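Local structure of maleylacetoacetate isomerase (Anaeromyxobacter dehalogenans, 4IGJ) at residues L41-Y52 with P222-D233. The protein probably isomerises maleylacetoacetate with the help of glutathione, as a zeta-class member of the glutathione transferase superfamily. Residues are numbered along the deposited sequence; the frame is centred on the assembly and turned at random.
Sequences LGLALKGLAYEY and PFQAAHPDRQPD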
loop_
_atom_site.group_PDB
_atom_site.type_symbol
_atom_site.label_atom_id
_atom_site.label_comp_id
_atom_site.label_asym_id
_atom_site.label_seq_id
_atom_site.Cartn_x
_atom_site.Cartn_y
_atom_site.Cartn_z
ATOM N N LEU A 41 -11.361 -2.123 -12.153
ATOM C CA LEU A 41 -12.548 -1.784 -11.379
ATOM C C LEU A 41 -12.740 -0.275 -11.252
ATOM O O LEU A 41 -13.853 0.225 -11.423
ATOM C CB LEU A 41 -12.503 -2.450 -10.005
ATOM C CG LEU A 41 -12.836 -3.941 -10.072
ATOM C CD1 LEU A 41 -12.518 -4.581 -8.733
ATOM C CD2 LEU A 41 -14.301 -4.121 -10.425
ATOM N N GLY A 42 -11.662 0.457 -10.983
ATOM C CA GLY A 42 -11.762 1.901 -10.892
ATOM C C GLY A 42 -12.244 2.497 -12.202
ATOM O O GLY A 42 -13.100 3.378 -12.201
ATOM N N LEU A 43 -11.694 2.013 -13.315
ATOM C CA LEU A 43 -12.083 2.498 -14.641
ATOM C C LEU A 43 -13.552 2.187 -14.935
ATOM O O LEU A 43 -14.306 3.054 -15.407
ATOM C CB LEU A 43 -11.180 1.880 -15.699
ATOM C CG LEU A 43 -9.731 2.353 -15.612
ATOM C CD1 LEU A 43 -8.795 1.391 -16.344
ATOM C CD2 LEU A 43 -9.584 3.775 -16.151
ATOM N N ALA A 44 -13.966 0.958 -14.642
ATOM C CA ALA A 44 -15.333 0.518 -14.919
ATOM C C ALA A 44 -16.349 1.278 -14.070
ATOM O O ALA A 44 -17.400 1.696 -14.571
ATOM C CB ALA A 44 -15.463 -0.980 -14.689
ATOM N N LEU A 45 -16.029 1.476 -12.793
ATOM C CA LEU A 45 -16.934 2.176 -11.881
ATOM C C LEU A 45 -17.088 3.648 -12.261
ATOM O O LEU A 45 -18.130 4.252 -11.988
ATOM C CB LEU A 45 -16.457 2.032 -10.431
ATOM C CG LEU A 45 -16.670 0.634 -9.836
ATOM C CD1 LEU A 45 -15.842 0.422 -8.555
ATOM C CD2 LEU A 45 -18.149 0.334 -9.587
ATOM N N LYS A 46 -16.066 4.218 -12.898
ATOM C CA LYS A 46 -16.131 5.610 -13.336
ATOM C C LYS A 46 -16.623 5.759 -14.771
ATOM O O LYS A 46 -16.719 6.872 -15.288
ATOM C CB LYS A 46 -14.778 6.295 -13.134
ATOM C CG LYS A 46 -14.530 6.581 -11.653
ATOM C CD LYS A 46 -13.288 7.391 -11.382
ATOM C CE LYS A 46 -13.111 7.579 -9.871
ATOM N NZ LYS A 46 -14.066 8.540 -9.223
ATOM N N GLY A 47 -16.928 4.633 -15.410
ATOM C CA GLY A 47 -17.480 4.650 -16.755
ATOM C C GLY A 47 -16.501 5.118 -17.809
ATOM O O GLY A 47 -16.897 5.706 -18.820
ATOM N N LEU A 48 -15.219 4.842 -17.580
ATOM C CA LEU A 48 -14.157 5.331 -18.448
ATOM C C LEU A 48 -13.718 4.277 -19.451
ATOM O O LEU A 48 -13.308 3.171 -19.076
ATOM C CB LEU A 48 -12.956 5.782 -17.606
ATOM C CG LEU A 48 -13.237 6.880 -16.583
ATOM C CD1 LEU A 48 -12.033 7.089 -15.678
ATOM C CD2 LEU A 48 -13.617 8.188 -17.273
ATOM N N ALA A 49 -13.794 4.616 -20.732
ATOM C CA ALA A 49 -13.340 3.695 -21.756
ATOM C C ALA A 49 -11.822 3.688 -21.792
ATOM O O ALA A 49 -11.176 4.704 -21.512
ATOM C CB ALA A 49 -13.902 4.092 -23.115
ATOM N N TYR A 50 -11.253 2.540 -22.138
ATOM C CA TYR A 50 -9.810 2.424 -22.245
ATOM C C TYR A 50 -9.414 1.296 -23.191
ATOM O O TYR A 50 -10.172 0.340 -23.374
ATOM C CB TYR A 50 -9.179 2.216 -20.863
ATOM C CG TYR A 50 -9.543 0.913 -20.180
ATOM C CD1 TYR A 50 -8.721 -0.197 -20.277
ATOM C CD2 TYR A 50 -10.704 0.803 -19.430
ATOM C CE1 TYR A 50 -9.055 -1.382 -19.644
ATOM C CE2 TYR A 50 -11.047 -0.370 -18.796
ATOM C CZ TYR A 50 -10.215 -1.457 -18.903
ATOM O OH TYR A 50 -10.560 -2.619 -18.261
ATOM N N GLU A 51 -8.234 1.425 -23.789
ATOM C CA GLU A 51 -7.653 0.347 -24.593
ATOM C C GLU A 51 -6.961 -0.670 -23.702
ATOM O O GLU A 51 -6.230 -0.305 -22.782
ATOM C CB GLU A 51 -6.631 0.897 -25.579
ATOM C CG GLU A 51 -7.177 1.928 -26.533
ATOM C CD GLU A 51 -6.128 2.393 -27.519
ATOM O OE1 GLU A 51 -6.508 2.967 -28.562
ATOM O OE2 GLU A 51 -4.923 2.182 -27.249
ATOM N N TYR A 52 -7.181 -1.948 -23.983
ATOM C CA TYR A 52 -6.553 -3.010 -23.214
ATOM C C TYR A 52 -5.278 -3.441 -23.920
ATOM O O TYR A 52 -5.325 -3.886 -25.072
ATOM C CB TYR A 52 -7.505 -4.198 -23.081
ATOM C CG TYR A 52 -7.080 -5.241 -22.064
ATOM C CD1 TYR A 52 -7.634 -5.258 -20.796
ATOM C CD2 TYR A 52 -6.156 -6.222 -22.381
ATOM C CE1 TYR A 52 -7.266 -6.210 -19.861
ATOM C CE2 TYR A 52 -5.770 -7.178 -21.451
ATOM C CZ TYR A 52 -6.333 -7.169 -20.193
ATOM O OH TYR A 52 -5.970 -8.117 -19.258
ATOM N N PRO A 222 -20.197 -3.133 -13.645
ATOM C CA PRO A 222 -18.774 -2.773 -13.689
ATOM C C PRO A 222 -17.855 -3.850 -13.099
ATOM O O PRO A 222 -16.748 -4.030 -13.607
ATOM C CB PRO A 222 -18.704 -1.502 -12.839
ATOM C CG PRO A 222 -20.067 -0.937 -12.877
ATOM C CD PRO A 222 -20.998 -2.110 -12.946
ATOM N N PHE A 223 -18.299 -4.542 -12.051
ATOM C CA PHE A 223 -17.507 -5.646 -11.514
ATOM C C PHE A 223 -17.443 -6.818 -12.487
ATOM O O PHE A 223 -16.378 -7.414 -12.685
ATOM C CB PHE A 223 -18.031 -6.082 -10.140
ATOM C CG PHE A 223 -17.619 -5.164 -9.016
ATOM C CD1 PHE A 223 -16.527 -5.475 -8.223
ATOM C CD2 PHE A 223 -18.309 -3.985 -8.765
ATOM C CE1 PHE A 223 -16.123 -4.631 -7.194
ATOM C CE2 PHE A 223 -17.916 -3.136 -7.740
ATOM C CZ PHE A 223 -16.819 -3.460 -6.955
ATOM N N GLN A 224 -18.578 -7.152 -13.094
ATOM C CA GLN A 224 -18.589 -8.209 -14.102
ATOM C C GLN A 224 -17.636 -7.897 -15.262
ATOM O O GLN A 224 -16.898 -8.772 -15.718
ATOM C CB GLN A 224 -20.023 -8.488 -14.579
ATOM C CG GLN A 224 -20.887 -9.118 -13.488
ATOM C CD GLN A 224 -22.347 -9.261 -13.874
ATOM O OE1 GLN A 224 -22.683 -9.431 -15.045
ATOM N NE2 GLN A 224 -23.227 -9.203 -12.878
ATOM N N ALA A 225 -17.608 -6.640 -15.698
ATOM C CA ALA A 225 -16.741 -6.221 -16.789
ATOM C C ALA A 225 -15.252 -6.352 -16.466
ATOM O O ALA A 225 -14.437 -6.592 -17.357
ATOM C CB ALA A 225 -17.072 -4.788 -17.214
ATOM N N ALA A 226 -14.891 -6.174 -15.196
ATOM C CA ALA A 226 -13.480 -6.097 -14.816
ATOM C C ALA A 226 -12.878 -7.443 -14.398
ATOM O O ALA A 226 -11.665 -7.557 -14.213
ATOM C CB ALA A 226 -13.301 -5.069 -13.692
ATOM N N HIS A 227 -13.739 -8.442 -14.237
ATOM C CA HIS A 227 -13.334 -9.776 -13.812
ATOM C C HIS A 227 -12.335 -10.397 -14.783
ATOM O O HIS A 227 -12.439 -10.206 -15.995
ATOM C CB HIS A 227 -14.567 -10.663 -13.714
ATOM C CG HIS A 227 -14.330 -11.945 -12.986
ATOM N ND1 HIS A 227 -13.745 -13.042 -13.579
ATOM C CD2 HIS A 227 -14.612 -12.303 -11.711
ATOM C CE1 HIS A 227 -13.673 -14.025 -12.696
ATOM N NE2 HIS A 227 -14.185 -13.600 -11.555
ATOM N N PRO A 228 -11.365 -11.157 -14.259
ATOM C CA PRO A 228 -10.374 -11.812 -15.123
ATOM C C PRO A 228 -10.997 -12.570 -16.285
ATOM O O PRO A 228 -10.451 -12.512 -17.387
ATOM C CB PRO A 228 -9.679 -12.789 -14.169
ATOM C CG PRO A 228 -9.729 -12.063 -12.843
ATOM C CD PRO A 228 -11.061 -11.346 -12.827
ATOM N N ASP A 229 -12.121 -13.243 -16.062
ATOM C CA ASP A 229 -12.672 -14.110 -17.101
ATOM C C ASP A 229 -13.163 -13.345 -18.324
ATOM O O ASP A 229 -13.332 -13.929 -19.397
ATOM C CB ASP A 229 -13.817 -14.952 -16.545
ATOM C CG ASP A 229 -13.356 -15.966 -15.533
ATOM O OD1 ASP A 229 -12.136 -16.194 -15.423
ATOM O OD2 ASP A 229 -14.228 -16.527 -14.835
ATOM N N ARG A 230 -13.420 -12.053 -18.168
ATOM C CA ARG A 230 -13.926 -11.252 -19.281
ATOM C C ARG A 230 -12.834 -10.472 -20.004
ATOM O O ARG A 230 -13.120 -9.709 -20.921
ATOM C CB ARG A 230 -14.996 -10.275 -18.793
ATOM C CG ARG A 230 -16.168 -10.947 -18.119
ATOM C CD ARG A 230 -17.051 -11.717 -19.089
ATOM N NE ARG A 230 -17.863 -10.850 -19.943
ATOM C CZ ARG A 230 -18.888 -10.110 -19.520
ATOM N NH1 ARG A 230 -19.231 -10.095 -18.237
ATOM N NH2 ARG A 230 -19.565 -9.367 -20.384
ATOM N N GLN A 231 -11.576 -10.656 -19.613
ATOM C CA GLN A 231 -10.506 -9.862 -20.210
ATOM C C GLN A 231 -10.066 -10.463 -21.542
ATOM O O GLN A 231 -10.176 -11.676 -21.733
ATOM C CB GLN A 231 -9.316 -9.740 -19.250
ATOM C CG GLN A 231 -9.668 -9.075 -17.917
ATOM C CD GLN A 231 -10.575 -7.880 -18.097
ATOM O OE1 GLN A 231 -10.227 -6.916 -18.775
ATOM N NE2 GLN A 231 -11.753 -7.942 -17.497
ATOM N N PRO A 232 -9.567 -9.624 -22.467
ATOM C CA PRO A 232 -9.170 -10.121 -23.795
ATOM C C PRO A 232 -8.158 -11.263 -23.767
ATOM O O PRO A 232 -8.215 -12.130 -24.651
ATOM C CB PRO A 232 -8.549 -8.888 -24.462
ATOM C CG PRO A 232 -9.238 -7.733 -23.828
ATOM C CD PRO A 232 -9.504 -8.149 -22.392
ATOM N N ASP A 233 -7.261 -11.279 -22.787
ATOM C CA ASP A 233 -6.208 -12.289 -22.740
ATOM C C ASP A 233 -6.539 -13.490 -21.847
ATOM O O ASP A 233 -5.674 -14.321 -21.598
ATOM C CB ASP A 233 -4.863 -11.667 -22.330
ATOM C CG ASP A 233 -4.910 -10.989 -20.957
ATOM O OD1 ASP A 233 -5.926 -10.336 -20.630
ATOM O OD2 ASP A 233 -3.920 -11.092 -20.206
#
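The ring of Y52 lies against P232, with P232 CD 3.6 Å from the Y52 ring centroid and only 5° off its normal, a CH-pi contact. Y52 CG is anti to its own N (chi1 -168°), which carries the ring across to the 231-233 chain. The Y52 hydroxyl gives a weak hydrogen bond to D233, Y52 OH to D233 OD1 2.6 Å. The carboxylate is turned well out of the ring plane, and its other oxygen, OD2, accepts from the backbone N of W31. The Q231 chain bends at chi2, and NE2 reaches back to hydrogen-bond A225 O and H227 O. The second bond is straight at the N-H, but comes from above the carbonyl plane; R230 N reaches H227 O from the opposite face. Both bonds fix the amide, and Q231 OE1 sits oblique to the Y52 ring, 3.2 Å from Y52 CE1. The contact joins the thioredoxin-like N-terminal domain of the GST fold to the end of the helical C-terminal domain. Segments 41-45 and 222-226 run closer to antiparallel than to parallel, at 140°. L41 puts CD2 over one face of F223, off centre toward CD1; L41 CD2 is also 3.5 Å from A226 CB. A44 CB meets P222 CB at 3.8 Å. L45 CD2 touches both P222 CB and F223 CE2. On helix 185-199, C188 touches L41 and L45, and V191 touches F223.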